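Local coordinates for protein mandelate racemase/muconate lactonizing enzyme (Roseovarius nubinhibens ISM, PDB 3FVD) that binds magnesium and is probably an enzyme of the mandelate racemase/muconate lactonizing enzyme family, its exact reaction unknown, at residues I219-Q224 with D243-E248. Numbering follows the deposited sequence.
Sequences IEQPCQ and DECLHE. With MG (magnesium ion), chain C.
The magnesium site at the C-terminal ends of two neighbouring barrel strands, 218-220 and 240-242, joins Glu-220 to Asp-243 and Glu-244. Glu-220 reaches the ion with OE2 at 2.4 Å, its side chain extended and CG anti to the backbone N (chi1 179°). Glu-244 bends at chi2 and presents both carboxylate oxygens, OE2 at 2.5 Å and OE1 at 2.7 Å from the magnesium. Tyr-59 OH also hydrogen-bonds Glu-244 OE2. Asp-243 OD2 is a longer ligand of the magnesium, at 2.7 Å. The gathered negative charge is probably balanced by the ion, and by salt bridges from Lys-265 to Glu-220 and from Lys-267 and Arg-270 to Asp-243. Two waters also bind the ion, and Asp-196 is a further ligand residue.

Next to the metal site, Gln-221 ties the two segments together. Its OE1 accepts a hydrogen bond from Asp-243 N (3.0 Å) and a weak, nearly straight one from Cys-245 N (3.3 Å). Its NE2 donates a hydrogen bond to Cys-223 O (2.8 Å), which fixes the amide's rotation. With an alanine at Gln-221, the N-H groups of Asp-243 and Cys-245 would probably lose this shared acceptor, leaving the metal-binding turn less firmly held. Acidic ligands on successive strand ends are characteristic of the enolase-superfamily barrel.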
# COMPACT_ATOMS: atom_id res chain seq x y z
N ILE A 219 13.93 9.81 -21.02
CA ILE A 219 15.05 8.95 -20.67
C ILE A 219 14.63 7.49 -20.89
O ILE A 219 13.60 7.02 -20.35
CB ILE A 219 15.42 9.09 -19.22
CG1 ILE A 219 15.52 10.59 -18.82
CG2 ILE A 219 16.75 8.32 -18.88
CD1 ILE A 219 16.54 11.42 -19.69
N GLU A 220 15.40 6.76 -21.68
CA GLU A 220 15.00 5.39 -22.01
C GLU A 220 15.79 4.37 -21.19
O GLU A 220 17.02 4.38 -21.17
CB GLU A 220 15.14 5.15 -23.51
CG GLU A 220 14.79 3.80 -24.01
CD GLU A 220 15.14 3.65 -25.49
OE1 GLU A 220 15.38 4.70 -26.18
OE2 GLU A 220 15.22 2.48 -25.96
N GLN A 221 15.07 3.51 -20.49
CA GLN A 221 15.70 2.42 -19.70
C GLN A 221 17.00 2.85 -18.96
O GLN A 221 18.07 2.44 -19.33
CB GLN A 221 15.92 1.21 -20.64
CG GLN A 221 16.22 -0.14 -19.97
CD GLN A 221 15.03 -0.75 -19.29
OE1 GLN A 221 14.00 -1.06 -19.90
NE2 GLN A 221 15.16 -0.94 -18.00
N PRO A 222 16.90 3.72 -17.93
CA PRO A 222 18.13 4.12 -17.23
C PRO A 222 18.87 2.94 -16.57
O PRO A 222 20.15 2.84 -16.63
CB PRO A 222 17.67 5.14 -16.16
CG PRO A 222 16.19 4.98 -16.03
CD PRO A 222 15.68 4.35 -17.36
N CYS A 223 18.09 2.01 -16.02
CA CYS A 223 18.68 0.94 -15.21
C CYS A 223 18.39 -0.44 -15.75
O CYS A 223 17.62 -0.59 -16.68
CB CYS A 223 18.16 1.06 -13.78
SG CYS A 223 18.50 2.66 -12.97
N GLN A 224 19.00 -1.45 -15.15
CA GLN A 224 18.91 -2.80 -15.65
C GLN A 224 17.53 -3.49 -15.46
O GLN A 224 17.12 -4.27 -16.32
CB GLN A 224 20.01 -3.62 -14.98
CG GLN A 224 20.42 -4.85 -15.79
CD GLN A 224 21.91 -4.86 -16.01
OE1 GLN A 224 22.70 -5.15 -15.09
NE2 GLN A 224 22.33 -4.52 -17.23
N ASP A 243 12.08 -0.46 -22.14
CA ASP A 243 12.42 -1.19 -23.32
C ASP A 243 12.94 -2.63 -22.97
O ASP A 243 12.18 -3.57 -22.97
CB ASP A 243 13.45 -0.38 -24.15
CG ASP A 243 13.90 -1.12 -25.45
OD1 ASP A 243 13.29 -2.13 -25.80
OD2 ASP A 243 14.89 -0.68 -26.13
N GLU A 244 14.21 -2.77 -22.70
CA GLU A 244 14.84 -4.06 -22.59
C GLU A 244 14.33 -4.93 -21.43
O GLU A 244 14.41 -6.15 -21.56
CB GLU A 244 16.36 -3.91 -22.43
CG GLU A 244 17.08 -3.42 -23.68
CD GLU A 244 17.07 -1.89 -23.88
OE1 GLU A 244 16.52 -1.12 -23.03
OE2 GLU A 244 17.55 -1.45 -24.97
N CYS A 245 13.88 -4.36 -20.31
CA CYS A 245 13.39 -5.22 -19.19
C CYS A 245 11.98 -5.79 -19.45
O CYS A 245 11.47 -6.52 -18.64
CB CYS A 245 13.37 -4.50 -17.86
SG CYS A 245 12.18 -3.14 -17.81
N LEU A 246 11.34 -5.44 -20.56
CA LEU A 246 9.99 -5.91 -20.80
C LEU A 246 9.93 -7.21 -21.66
O LEU A 246 9.84 -7.15 -22.86
CB LEU A 246 9.19 -4.83 -21.48
CG LEU A 246 9.23 -3.44 -20.84
CD1 LEU A 246 8.84 -2.40 -21.87
CD2 LEU A 246 8.31 -3.40 -19.66
N HIS A 247 9.92 -8.37 -21.05
CA HIS A 247 10.08 -9.60 -21.84
C HIS A 247 8.80 -10.24 -22.26
O HIS A 247 8.81 -11.08 -23.14
CB HIS A 247 10.91 -10.64 -21.09
CG HIS A 247 12.29 -10.16 -20.82
ND1 HIS A 247 13.23 -10.01 -21.83
CD2 HIS A 247 12.88 -9.73 -19.68
CE1 HIS A 247 14.35 -9.53 -21.30
NE2 HIS A 247 14.16 -9.35 -20.00
N GLU A 248 7.74 -9.88 -21.58
CA GLU A 248 6.43 -10.49 -21.77
C GLU A 248 5.35 -9.59 -21.20
O GLU A 248 5.63 -8.57 -20.54
CB GLU A 248 6.35 -11.90 -21.15
CG GLU A 248 6.80 -12.00 -19.74
CD GLU A 248 7.03 -13.45 -19.32
OE1 GLU A 248 6.98 -14.33 -20.23
OE2 GLU A 248 7.27 -13.72 -18.11
MG MG C . 16.68 0.88 -24.91
O HOH W 1 17.94 1.44 -23.03
O HOH W 2 18.49 0.66 -26.68